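Local atomic coordinates of endoglucanase (Uncultured bacterium, PDB entry 3X17), a protein that hydrolyses internal beta-1,4-glucosidic bonds of cellulose, as a family 9 glycoside hydrolase with an N-terminal Ig-like domain. Residues G48-V56 with V63-G71; D75-R85 with Q419-A428. One frame throughout, in Å; residues are numbered along the deposited sequence.

Contact 1 is the hairpin pairing of 48-56 with 63-71 inside the Ig-like domain, whereas contact 2 joins that domain, through 75-85, to the loop 419-428 of the family 9 catalytic domain. Their centres lie about 20 Å apart, and the chain completes the first before it enters the second. Strands 63-74 and 82-87 are neighbours in one sheet, so the two contacts meet directly: Ala70 O lies 2.8 Å from Arg85 N, a probable hydrogen bond, and the ring of Tyr84 packs edge-to-face with Trp49. Contact 1 is strand pairing within the Ig-like sheet, and contact 2 joins the loop before strand 82-87, with Leu83 of that strand, to the (alpha/alpha)6 barrel domain. Neither includes a residue of the zinc or calcium sites.

Contact 1: residues G48-V56 with V63-G71; sequences GWTPTLQIV and VVWEGTMAG
Leu53 and Gly67 face each other as a hydrogen-bonded pair in an antiparallel beta hairpin of the Ig-like domain: Leu53 N donates a hydrogen bond to Gly67 O at 2.7 Å and Leu53 O accepts one from Gly67 N. Further along, Met69 N reaches Pro51 O at 2.8 Å in a nearly straight bond (166°). Toward the turn a classic beta bulge shifts the register by one residue, Val64 and Trp65 both facing Ile55. Ile55 O takes a nearly straight bond from Val64 N, at 2.8 Å, and a weak one from Trp65 N, while Ile55 N donates to Trp65 O. On the other side of strand 52-56, backbone bonds link Thr52, Gln54 and Val56 to Val102, Gln100 and Val98, placing the hairpin within the larger sheet.

Leu53, Ile55 and Trp65 share one face of the hairpin. With CG anti to the backbone N (chi1 -172°), the indole is directed along that face, and its turn about chi2 brings Trp65 CZ3 to 4.1 Å from Leu53 CD2. Met69 packs its CG on Leu53 CB, and Leu35 and Tyr84 adjoin it. On the opposite face, with Thr52, Gln54 and Glu66 run side by side, their amide and carboxylate planes 65° apart. Gln54 NE2 donates to Glu66 OE1 at 3.1 Å, with that oxygen in the amide plane but NE2 well above the carboxylate plane.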
ATOM      1  N   GLY A  48      12.719 -16.365  35.775  1.00 59.01           N
ATOM      2  CA  GLY A  48      14.137 -16.226  35.463  1.00 55.46           C
ATOM      3  C   GLY A  48      14.574 -17.102  34.302  1.00 53.00           C
ATOM      4  O   GLY A  48      15.707 -17.006  33.828  1.00 53.56           O
ATOM      5  N   TRP A  49      13.681 -17.958  33.830  1.00 49.94           N
ATOM      6  CA  TRP A  49      13.971 -18.707  32.616  1.00 49.59           C
ATOM      7  C   TRP A  49      14.317 -17.795  31.441  1.00 48.82           C
ATOM      8  O   TRP A  49      13.656 -16.784  31.210  1.00 46.31           O
ATOM      9  CB  TRP A  49      12.830 -19.632  32.230  1.00 49.45           C
ATOM     10  CG  TRP A  49      13.131 -20.385  30.972  1.00 52.77           C
ATOM     11  CD1 TRP A  49      14.148 -21.270  30.769  1.00 53.09           C
ATOM     12  CD2 TRP A  49      12.476 -20.237  29.713  1.00 55.59           C
ATOM     13  NE1 TRP A  49      14.143 -21.717  29.466  1.00 52.32           N
ATOM     14  CE2 TRP A  49      13.123 -21.096  28.798  1.00 56.03           C
ATOM     15  CE3 TRP A  49      11.389 -19.481  29.271  1.00 59.37           C
ATOM     16  CZ2 TRP A  49      12.721 -21.214  27.473  1.00 59.29           C
ATOM     17  CZ3 TRP A  49      10.982 -19.614  27.950  1.00 58.83           C
ATOM     18  CH2 TRP A  49      11.661 -20.453  27.066  1.00 55.38           C
ATOM     19  N   THR A  50      15.357 -18.172  30.698  1.00 47.92           N
ATOM     20  CA  THR A  50      15.823 -17.381  29.584  1.00 47.84           C
ATOM     21  C   THR A  50      16.189 -18.229  28.374  1.00 48.75           C
ATOM     22  O   THR A  50      17.113 -19.054  28.423  1.00 48.44           O
ATOM     23  CB  THR A  50      17.016 -16.517  29.975  1.00 48.54           C
ATOM     24  OG1 THR A  50      16.747 -15.895  31.234  1.00 56.12           O
ATOM     25  CG2 THR A  50      17.220 -15.449  28.964  1.00 45.23           C
ATOM     26  N   PRO A  51      15.475 -18.009  27.265  1.00 46.61           N
ATOM     27  CA  PRO A  51      15.693 -18.736  26.024  1.00 44.93           C
ATOM     28  C   PRO A  51      16.976 -18.283  25.369  1.00 42.45           C
ATOM     29  O   PRO A  51      17.286 -17.101  25.401  1.00 40.50           O
ATOM     30  CB  PRO A  51      14.502 -18.312  25.161  1.00 45.24           C
ATOM     31  CG  PRO A  51      13.470 -17.888  26.138  1.00 47.77           C
ATOM     32  CD  PRO A  51      14.223 -17.244  27.251  1.00 46.71           C
ATOM     33  N   THR A  52      17.734 -19.214  24.804  1.00 42.49           N
ATOM     34  CA  THR A  52      18.900 -18.836  24.003  1.00 44.47           C
ATOM     35  C   THR A  52      18.645 -18.977  22.505  1.00 42.38           C
ATOM     36  O   THR A  52      18.191 -20.019  22.040  1.00 41.48           O
ATOM     37  CB  THR A  52      20.154 -19.637  24.399  1.00 46.11           C
ATOM     38  OG1 THR A  52      20.535 -19.277  25.729  1.00 50.53           O
ATOM     39  CG2 THR A  52      21.308 -19.336  23.464  1.00 45.85           C
ATOM     40  N   LEU A  53      18.961 -17.927  21.758  1.00 41.70           N
ATOM     41  CA  LEU A  53      18.857 -17.983  20.296  1.00 40.96           C
ATOM     42  C   LEU A  53      20.214 -18.103  19.631  1.00 40.71           C
ATOM     43  O   LEU A  53      21.156 -17.376  19.970  1.00 40.80           O
ATOM     44  CB  LEU A  53      18.132 -16.750  19.763  1.00 39.94           C
ATOM     45  CG  LEU A  53      17.961 -16.619  18.238  1.00 39.71           C
ATOM     46  CD1 LEU A  53      16.852 -17.543  17.725  1.00 42.99           C
ATOM     47  CD2 LEU A  53      17.604 -15.181  17.909  1.00 40.84           C
ATOM     48  N   GLN A  54      20.294 -18.972  18.634  1.00 39.08           N
ATOM     49  CA  GLN A  54      21.405 -18.948  17.721  1.00 40.47           C
ATOM     50  C   GLN A  54      20.925 -18.552  16.329  1.00 41.88           C
ATOM     51  O   GLN A  54      19.782 -18.828  15.957  1.00 40.71           O
ATOM     52  CB  GLN A  54      22.088 -20.318  17.675  1.00 40.25           C
ATOM     53  CG  GLN A  54      22.415 -20.885  19.034  1.00 41.41           C
ATOM     54  CD  GLN A  54      22.881 -22.321  18.938  1.00 45.15           C
ATOM     55  OE1 GLN A  54      22.253 -23.140  18.269  1.00 46.08           O
ATOM     56  NE2 GLN A  54      24.009 -22.625  19.571  1.00 42.69           N
ATOM     57  N   ILE A  55      21.786 -17.865  15.587  1.00 41.54           N
ATOM     58  CA  ILE A  55      21.648 -17.775  14.144  1.00 42.72           C
ATOM     59  C   ILE A  55      22.698 -18.672  13.530  1.00 45.48           C
ATOM     60  O   ILE A  55      23.851 -18.663  13.947  1.00 47.61           O
ATOM     61  CB  ILE A  55      21.899 -16.359  13.613  1.00 43.27           C
ATOM     62  CG1 ILE A  55      21.015 -15.302  14.305  1.00 41.31           C
ATOM     63  CG2 ILE A  55      21.917 -16.349  12.068  1.00 40.37           C
ATOM     64  CD1 ILE A  55      19.536 -15.642  14.419  1.00 43.11           C
ATOM     65  N   VAL A  56      22.317 -19.371  12.473  1.00 47.89           N
ATOM     66  CA  VAL A  56      23.085 -20.501  11.981  1.00 49.87           C
ATOM     67  C   VAL A  56      23.166 -20.422  10.445  1.00 50.66           C
ATOM     68  O   VAL A  56      22.166 -20.176   9.785  1.00 49.40           O
ATOM     69  CB  VAL A  56      22.382 -21.803  12.395  1.00 48.38           C
ATOM     70  CG1 VAL A  56      22.968 -22.952  11.671  1.00 50.06           C
ATOM     71  CG2 VAL A  56      22.486 -22.006  13.903  1.00 49.63           C
ATOM     72  N   VAL A  63      26.990 -22.110  13.882  1.00 49.04           N
ATOM     73  CA  VAL A  63      26.529 -20.963  14.660  1.00 47.06           C
ATOM     74  C   VAL A  63      27.318 -19.682  14.393  1.00 47.13           C
ATOM     75  O   VAL A  63      28.547 -19.659  14.461  1.00 45.33           O
ATOM     76  CB  VAL A  63      26.528 -21.254  16.152  1.00 47.44           C
ATOM     77  CG1 VAL A  63      25.893 -20.084  16.905  1.00 46.33           C
ATOM     78  CG2 VAL A  63      25.794 -22.568  16.432  1.00 45.12           C
ATOM     79  N   VAL A  64      26.605 -18.617  14.043  1.00 46.31           N
ATOM     80  CA  VAL A  64      27.277 -17.385  13.667  1.00 47.38           C
ATOM     81  C   VAL A  64      26.917 -16.257  14.631  1.00 44.65           C
ATOM     82  O   VAL A  64      27.572 -15.215  14.675  1.00 44.53           O
ATOM     83  CB  VAL A  64      27.030 -17.042  12.170  1.00 48.10           C
ATOM     84  CG1 VAL A  64      25.645 -16.449  11.952  1.00 48.82           C
ATOM     85  CG2 VAL A  64      28.116 -16.138  11.631  1.00 54.07           C
ATOM     86  N   TRP A  65      25.954 -16.539  15.500  1.00 44.28           N
ATOM     87  CA  TRP A  65      25.467 -15.564  16.461  1.00 43.59           C
ATOM     88  C   TRP A  65      24.711 -16.334  17.538  1.00 43.94           C
ATOM     89  O   TRP A  65      23.971 -17.264  17.247  1.00 42.92           O
ATOM     90  CB  TRP A  65      24.556 -14.527  15.759  1.00 45.72           C
ATOM     91  CG  TRP A  65      24.131 -13.354  16.614  1.00 40.96           C
ATOM     92  CD1 TRP A  65      24.611 -12.076  16.544  1.00 42.29           C
ATOM     93  CD2 TRP A  65      23.092 -13.333  17.607  1.00 39.90           C
ATOM     94  NE1 TRP A  65      23.958 -11.270  17.450  1.00 38.21           N
ATOM     95  CE2 TRP A  65      23.033 -12.014  18.125  1.00 38.37           C
ATOM     96  CE3 TRP A  65      22.173 -14.281  18.068  1.00 36.07           C
ATOM     97  CZ2 TRP A  65      22.104 -11.625  19.098  1.00 39.28           C
ATOM     98  CZ3 TRP A  65      21.273 -13.908  19.060  1.00 42.90           C
ATOM     99  CH2 TRP A  65      21.249 -12.587  19.573  1.00 41.17           C
ATOM    100  N   GLU A  66      24.914 -15.966  18.793  1.00 42.47           N
ATOM    101  CA  GLU A  66      24.215 -16.636  19.857  1.00 44.78           C
ATOM    102  C   GLU A  66      23.928 -15.599  20.911  1.00 43.51           C
ATOM    103  O   GLU A  66      24.756 -14.742  21.159  1.00 46.17           O
ATOM    104  CB  GLU A  66      25.085 -17.765  20.433  1.00 43.84           C
ATOM    105  CG  GLU A  66      24.401 -18.616  21.480  1.00 46.02           C
ATOM    106  CD  GLU A  66      25.210 -19.877  21.830  1.00 55.01           C
ATOM    107  OE1 GLU A  66      25.841 -20.463  20.925  1.00 53.51           O
ATOM    108  OE2 GLU A  66      25.233 -20.263  23.018  1.00 58.68           O
ATOM    109  N   GLY A  67      22.748 -15.651  21.505  1.00 44.34           N
ATOM    110  CA  GLY A  67      22.307 -14.587  22.396  1.00 43.70           C
ATOM    111  C   GLY A  67      21.137 -15.057  23.221  1.00 45.56           C
ATOM    112  O   GLY A  67      20.320 -15.863  22.772  1.00 47.66           O
ATOM    113  N   THR A  68      21.133 -14.633  24.475  1.00 46.29           N
ATOM    114  CA  THR A  68      20.022 -14.814  25.373  1.00 47.69           C
ATOM    115  C   THR A  68      18.867 -13.877  24.967  1.00 47.83           C
ATOM    116  O   THR A  68      19.101 -12.718  24.597  1.00 48.40           O
ATOM    117  CB  THR A  68      20.475 -14.545  26.846  1.00 49.15           C
ATOM    118  OG1 THR A  68      19.422 -14.893  27.743  1.00 53.56           O
ATOM    119  CG2 THR A  68      20.836 -13.071  27.059  1.00 49.16           C
ATOM    120  N   MET A  69      17.638 -14.388  24.994  1.00 44.68           N
ATOM    121  CA  MET A  69      16.483 -13.591  24.594  1.00 45.49           C
ATOM    122  C   MET A  69      15.899 -12.816  25.783  1.00 45.07           C
ATOM    123  O   MET A  69      15.679 -13.378  26.860  1.00 47.54           O
ATOM    124  CB  MET A  69      15.414 -14.462  23.915  1.00 43.88           C
ATOM    125  CG  MET A  69      15.938 -15.293  22.738  1.00 41.78           C
ATOM    126  SD  MET A  69      14.627 -16.046  21.735  1.00 43.97           S
ATOM    127  CE  MET A  69      13.977 -14.605  20.847  1.00 39.51           C
ATOM    128  N   ALA A  70      15.596 -11.541  25.566  1.00 44.68           N
ATOM    129  CA  ALA A  70      14.856 -10.762  26.550  1.00 42.74           C
ATOM    130  C   ALA A  70      13.390 -11.166  26.605  1.00 43.87           C
ATOM    131  O   ALA A  70      12.807 -11.579  25.590  1.00 42.63           O
ATOM    132  CB  ALA A  70      15.004  -9.290  26.282  1.00 41.60           C
ATOM    133  N   GLY A  71      12.807 -11.060  27.800  1.00 44.72           N
ATOM    134  CA  GLY A  71      11.418 -11.444  28.039  1.00 46.12           C
ATOM    135  C   GLY A  71      11.259 -12.183  29.358  1.00 47.63           C
ATOM    136  O   GLY A  71      12.242 -12.433  30.044  1.00 47.47           O
TER

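Contact 2: residues D75-R85 with Q419-A428; sequences DRLVSGDTLYR and QSGYGVPILA
The phenol of Tyr422 crosses the side chain of Asp81 at about a right angle, with carboxylate and ring planes 82° apart, in this interface between the Ig-like and catalytic domains. Tyr422 OH donates to the anti lone pair of Asp81 OD2 at 2.5 Å. Ser79 OG also lies at the ring edge, near CE2, whereas Leu83 CD1 sits over one ring face, offset toward the rim, and reaches Gly421 CA at 3.5 Å.

Asp75 stands at the centre, its CG anti to the backbone N (chi1 -177°), which carries the carboxylate toward the 420-423 turn. Gly421 N meets OD1 at 2.8 Å from above the carboxylate plane. Ser79 OG donates to the anti lone pair of OD2, Ser79 N reaches OD2 from above the carboxylate plane, and a water donates to OD2 and Ser420 OG while accepting from Tyr422 N. Because Ser79 OG also accepts from Asp81 N, in an ST turn, it bridges the Asp75 carboxylate and the Asp81 backbone. At the far end, Ala428 N bonds to Leu77 O at 3.1 Å, in the carbonyl plane, and the methyls CG1 and CG2 of Val78 pack against Ile426 O and Ser420 OG.

Asp81 OD1 also forms a salt bridge with Arg527, a further link to the catalytic domain. The loop 419-428 follows helix 396-418, rests against helix 456-469 through Val424 and Pro425, and brings Tyr422 onto Ala36 of strand 32-37, next to strand 82-87.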
ATOM      1  N   ASP A  75       1.897  -9.638  25.187  1.00 47.36           N
ATOM      2  CA  ASP A  75       1.359  -8.707  24.217  1.00 46.39           C
ATOM      3  C   ASP A  75      -0.111  -8.458  24.457  1.00 47.26           C
ATOM      4  O   ASP A  75      -0.940  -8.797  23.651  1.00 46.49           O
ATOM      5  CB  ASP A  75       1.570  -9.250  22.829  1.00 43.62           C
ATOM      6  CG  ASP A  75       1.109  -8.311  21.768  1.00 46.51           C
ATOM      7  OD1 ASP A  75       1.138  -7.120  22.000  1.00 40.84           O
ATOM      8  OD2 ASP A  75       0.708  -8.777  20.713  1.00 41.41           O
ATOM      9  N   ARG A  76      -0.404  -7.818  25.569  1.00 47.34           N
ATOM     10  CA  ARG A  76      -1.719  -7.859  26.208  1.00 50.15           C
ATOM     11  C   ARG A  76      -2.770  -7.070  25.414  1.00 48.87           C
ATOM     12  O   ARG A  76      -3.976  -7.349  25.492  1.00 48.12           O
ATOM     13  CB  ARG A  76      -1.612  -7.293  27.618  1.00 52.67           C
ATOM     14  CG  ARG A  76      -2.555  -7.890  28.637  1.00 58.91           C
ATOM     15  CD  ARG A  76      -2.305  -7.242  30.008  1.00 67.83           C
ATOM     16  NE  ARG A  76      -2.241  -5.782  29.915  1.00 73.80           N
ATOM     17  CZ  ARG A  76      -1.116  -5.069  29.942  1.00 77.04           C
ATOM     18  NH1 ARG A  76       0.059  -5.674  30.086  1.00 76.23           N
ATOM     19  NH2 ARG A  76      -1.165  -3.745  29.827  1.00 76.01           N
ATOM     20  N   LEU A  77      -2.305  -6.094  24.641  1.00 46.92           N
ATOM     21  CA  LEU A  77      -3.211  -5.176  23.967  1.00 43.91           C
ATOM     22  C   LEU A  77      -3.489  -5.562  22.521  1.00 42.81           C
ATOM     23  O   LEU A  77      -4.243  -4.882  21.824  1.00 41.48           O
ATOM     24  CB  LEU A  77      -2.658  -3.761  24.038  1.00 43.85           C
ATOM     25  CG  LEU A  77      -2.741  -3.168  25.454  1.00 47.26           C
ATOM     26  CD1 LEU A  77      -2.458  -1.680  25.397  1.00 45.14           C
ATOM     27  CD2 LEU A  77      -4.141  -3.434  26.077  1.00 47.58           C
ATOM     28  N   VAL A  78      -2.862  -6.625  22.065  1.00 41.11           N
ATOM     29  CA  VAL A  78      -2.954  -7.007  20.673  1.00 40.74           C
ATOM     30  C   VAL A  78      -3.138  -8.477  20.424  1.00 40.13           C
ATOM     31  O   VAL A  78      -4.201  -8.888  20.130  1.00 42.16           O
ATOM     32  CB  VAL A  78      -1.721  -6.537  19.854  1.00 40.59           C
ATOM     33  CG1 VAL A  78      -1.976  -6.645  18.395  1.00 37.48           C
ATOM     34  CG2 VAL A  78      -1.347  -5.165  20.189  1.00 34.77           C
ATOM     35  N   SER A  79      -2.087  -9.261  20.529  1.00 41.26           N
ATOM     36  CA  SER A  79      -2.191 -10.692  20.225  1.00 42.26           C
ATOM     37  C   SER A  79      -2.604 -11.506  21.447  1.00 42.71           C
ATOM     38  O   SER A  79      -3.161 -12.582  21.309  1.00 44.13           O
ATOM     39  CB  SER A  79      -0.888 -11.257  19.657  1.00 43.46           C
ATOM     40  OG  SER A  79       0.159 -11.234  20.621  1.00 42.44           O
ATOM     41  N   GLY A  80      -2.215 -11.066  22.638  1.00 44.37           N
ATOM     42  CA  GLY A  80      -2.312 -11.922  23.822  1.00 43.14           C
ATOM     43  C   GLY A  80      -1.105 -12.827  24.054  1.00 44.13           C
ATOM     44  O   GLY A  80      -1.038 -13.507  25.069  1.00 44.90           O
ATOM     45  N   ASP A  81      -0.157 -12.869  23.116  1.00 44.24           N
ATOM     46  CA  ASP A  81       0.949 -13.827  23.228  1.00 44.29           C
ATOM     47  C   ASP A  81       1.954 -13.481  24.325  1.00 43.97           C
ATOM     48  O   ASP A  81       2.088 -12.324  24.740  1.00 43.65           O
ATOM     49  CB  ASP A  81       1.696 -14.021  21.904  1.00 44.05           C
ATOM     50  CG  ASP A  81       0.811 -14.579  20.801  1.00 48.24           C
ATOM     51  OD1 ASP A  81      -0.346 -14.962  21.095  1.00 45.12           O
ATOM     52  OD2 ASP A  81       1.294 -14.633  19.642  1.00 44.18           O
ATOM     53  N   THR A  82       2.689 -14.498  24.755  1.00 42.26           N
ATOM     54  CA  THR A  82       3.896 -14.298  25.515  1.00 41.67           C
ATOM     55  C   THR A  82       5.082 -14.301  24.571  1.00 40.77           C
ATOM     56  O   THR A  82       5.322 -15.301  23.873  1.00 41.88           O
ATOM     57  CB  THR A  82       4.057 -15.421  26.568  1.00 43.47           C
ATOM     58  OG1 THR A  82       2.985 -15.319  27.507  1.00 45.34           O
ATOM     59  CG2 THR A  82       5.384 -15.267  27.321  1.00 43.21           C
ATOM     60  N   LEU A  83       5.793 -13.172  24.524  1.00 38.42           N
ATOM     61  CA  LEU A  83       6.949 -13.014  23.639  1.00 39.17           C
ATOM     62  C   LEU A  83       8.276 -12.913  24.397  1.00 38.39           C
ATOM     63  O   LEU A  83       8.384 -12.219  25.411  1.00 37.43           O
ATOM     64  CB  LEU A  83       6.781 -11.793  22.715  1.00 38.44           C
ATOM     65  CG  LEU A  83       5.382 -11.657  22.086  1.00 43.61           C
ATOM     66  CD1 LEU A  83       5.294 -10.413  21.190  1.00 44.23           C
ATOM     67  CD2 LEU A  83       5.076 -12.931  21.273  1.00 41.68           C
ATOM     68  N   TYR A  84       9.301 -13.525  23.821  1.00 36.80           N
ATOM     69  CA  TYR A  84      10.675 -13.127  24.065  1.00 37.84           C
ATOM     70  C   TYR A  84      11.245 -12.593  22.765  1.00 36.94           C
ATOM     71  O   TYR A  84      10.747 -12.922  21.699  1.00 38.21           O
ATOM     72  CB  TYR A  84      11.493 -14.326  24.547  1.00 37.44           C
ATOM     73  CG  TYR A  84      10.948 -14.950  25.823  1.00 43.26           C
ATOM     74  CD1 TYR A  84       9.812 -15.755  25.799  1.00 43.74           C
ATOM     75  CD2 TYR A  84      11.570 -14.734  27.051  1.00 43.44           C
ATOM     76  CE1 TYR A  84       9.316 -16.338  26.970  1.00 44.99           C
ATOM     77  CE2 TYR A  84      11.093 -15.340  28.224  1.00 42.30           C
ATOM     78  CZ  TYR A  84       9.954 -16.114  28.177  1.00 43.36           C
ATOM     79  OH  TYR A  84       9.432 -16.652  29.341  1.00 54.23           O
ATOM     80  N   ARG A  85      12.312 -11.801  22.842  1.00 39.36           N
ATOM     81  CA  ARG A  85      12.912 -11.230  21.645  1.00 40.63           C
ATOM     82  C   ARG A  85      14.414 -11.080  21.705  1.00 41.76           C
ATOM     83  O   ARG A  85      15.000 -10.909  22.785  1.00 43.11           O
ATOM     84  CB  ARG A  85      12.245  -9.896  21.282  1.00 42.44           C
ATOM     85  CG  ARG A  85      12.595  -8.731  22.179  1.00 47.13           C
ATOM     86  CD  ARG A  85      12.093  -7.421  21.572  1.00 52.74           C
ATOM     87  NE  ARG A  85      10.676  -7.518  21.218  1.00 56.75           N
ATOM     88  CZ  ARG A  85      10.194  -7.529  19.972  1.00 59.41           C
ATOM     89  NH1 ARG A  85      11.004  -7.398  18.902  1.00 51.63           N
ATOM     90  NH2 ARG A  85       8.885  -7.676  19.799  1.00 53.59           N
ATOM     91  N   GLN A 419       3.127  -0.194  22.212  1.00 42.51           N
ATOM     92  CA  GLN A 419       2.162  -1.034  22.917  1.00 42.84           C
ATOM     93  C   GLN A 419       1.992  -2.423  22.296  1.00 42.21           C
ATOM     94  O   GLN A 419       1.119  -3.168  22.710  1.00 45.50           O
ATOM     95  CB  GLN A 419       0.803  -0.336  22.997  1.00 41.12           C
ATOM     96  CG  GLN A 419       0.823   0.891  23.869  1.00 44.45           C
ATOM     97  CD  GLN A 419      -0.369   1.819  23.654  1.00 49.93           C
ATOM     98  OE1 GLN A 419      -0.744   2.548  24.569  1.00 58.26           O
ATOM     99  NE2 GLN A 419      -0.941   1.831  22.447  1.00 44.45           N
ATOM    100  N   SER A 420       2.819  -2.782  21.319  1.00 40.62           N
ATOM    101  CA  SER A 420       2.472  -3.889  20.438  1.00 37.23           C
ATOM    102  C   SER A 420       3.619  -4.866  20.283  1.00 36.80           C
ATOM    103  O   SER A 420       4.625  -4.573  19.647  1.00 35.21           O
ATOM    104  CB  SER A 420       2.041  -3.377  19.063  1.00 37.01           C
ATOM    105  OG  SER A 420       1.703  -4.459  18.202  1.00 36.10           O
ATOM    106  N   GLY A 421       3.435  -6.061  20.811  1.00 36.67           N
ATOM    107  CA  GLY A 421       4.538  -6.999  20.869  1.00 39.31           C
ATOM    108  C   GLY A 421       5.111  -7.287  19.495  1.00 38.86           C
ATOM    109  O   GLY A 421       6.315  -7.372  19.342  1.00 38.45           O
ATOM    110  N   TYR A 422       4.260  -7.398  18.474  1.00 39.65           N
ATOM    111  CA  TYR A 422       4.762  -7.725  17.141  1.00 38.68           C
ATOM    112  C   TYR A 422       5.193  -6.530  16.287  1.00 39.75           C
ATOM    113  O   TYR A 422       5.541  -6.711  15.110  1.00 41.37           O
ATOM    114  CB  TYR A 422       3.750  -8.559  16.371  1.00 38.10           C
ATOM    115  CG  TYR A 422       3.616  -9.961  16.880  1.00 36.89           C
ATOM    116  CD1 TYR A 422       4.533 -10.956  16.492  1.00 40.27           C
ATOM    117  CD2 TYR A 422       2.600 -10.302  17.754  1.00 34.84           C
ATOM    118  CE1 TYR A 422       4.406 -12.248  16.926  1.00 35.79           C
ATOM    119  CE2 TYR A 422       2.474 -11.602  18.226  1.00 37.99           C
ATOM    120  CZ  TYR A 422       3.389 -12.570  17.820  1.00 38.23           C
ATOM    121  OH  TYR A 422       3.202 -13.890  18.190  1.00 34.92           O
ATOM    122  N   GLY A 423       5.080  -5.313  16.819  1.00 38.03           N
ATOM    123  CA  GLY A 423       5.418  -4.137  16.023  1.00 36.26           C
ATOM    124  C   GLY A 423       4.246  -3.446  15.339  1.00 36.13           C
ATOM    125  O   GLY A 423       4.283  -2.247  15.134  1.00 33.73           O
ATOM    126  N   VAL A 424       3.195  -4.195  15.009  1.00 37.83           N
ATOM    127  CA  VAL A 424       2.095  -3.652  14.193  1.00 37.18           C
ATOM    128  C   VAL A 424       1.326  -2.623  14.998  1.00 35.06           C
ATOM    129  O   VAL A 424       0.936  -2.893  16.123  1.00 35.43           O
ATOM    130  CB  VAL A 424       1.137  -4.764  13.667  1.00 37.98           C
ATOM    131  CG1 VAL A 424       0.560  -5.590  14.808  1.00 38.32           C
ATOM    132  CG2 VAL A 424      -0.007  -4.139  12.851  1.00 36.02           C
ATOM    133  N   PRO A 425       1.232  -1.388  14.482  1.00 36.08           N
ATOM    134  CA  PRO A 425       0.664  -0.276  15.253  1.00 35.36           C
ATOM    135  C   PRO A 425      -0.853  -0.273  15.248  1.00 34.15           C
ATOM    136  O   PRO A 425      -1.480   0.776  15.048  1.00 34.19           O
ATOM    137  CB  PRO A 425       1.227   0.974  14.554  1.00 35.76           C
ATOM    138  CG  PRO A 425       1.647   0.502  13.192  1.00 33.48           C
ATOM    139  CD  PRO A 425       1.629  -0.980  13.125  1.00 34.95           C
ATOM    140  N   ILE A 426      -1.429  -1.417  15.597  1.00 33.84           N
ATOM    141  CA  ILE A 426      -2.866  -1.587  15.555  1.00 35.91           C
ATOM    142  C   ILE A 426      -3.289  -2.424  16.754  1.00 36.91           C
ATOM    143  O   ILE A 426      -2.740  -3.497  16.990  1.00 37.93           O
ATOM    144  CB  ILE A 426      -3.309  -2.285  14.243  1.00 34.46           C
ATOM    145  CG1 ILE A 426      -2.793  -1.490  13.030  1.00 35.58           C
ATOM    146  CG2 ILE A 426      -4.819  -2.401  14.200  1.00 38.44           C
ATOM    147  CD1 ILE A 426      -2.904  -2.222  11.680  1.00 34.32           C
ATOM    148  N   LEU A 427      -4.226  -1.915  17.543  1.00 37.64           N
ATOM    149  CA  LEU A 427      -4.659  -2.655  18.737  1.00 39.95           C
ATOM    150  C   LEU A 427      -5.835  -3.578  18.423  1.00 40.19           C
ATOM    151  O   LEU A 427      -6.635  -3.312  17.502  1.00 37.74           O
ATOM    152  CB  LEU A 427      -5.030  -1.697  19.867  1.00 42.06           C
ATOM    153  CG  LEU A 427      -3.979  -0.671  20.321  1.00 44.56           C
ATOM    154  CD1 LEU A 427      -4.563   0.228  21.386  1.00 48.86           C
ATOM    155  CD2 LEU A 427      -2.731  -1.393  20.849  1.00 45.64           C
ATOM    156  N   ALA A 428      -5.931  -4.655  19.195  1.00 40.24           N
ATOM    157  CA  ALA A 428      -7.096  -5.524  19.202  1.00 42.34           C
ATOM    158  C   ALA A 428      -8.407  -4.735  19.271  1.00 42.30           C
ATOM    159  O   ALA A 428      -8.531  -3.783  20.037  1.00 42.68           O
ATOM    160  CB  ALA A 428      -7.014  -6.529  20.373  1.00 44.59           C
TER
HETATM  161  O   HOH W   1       1.510  -7.314  18.613  1.00 30.32           O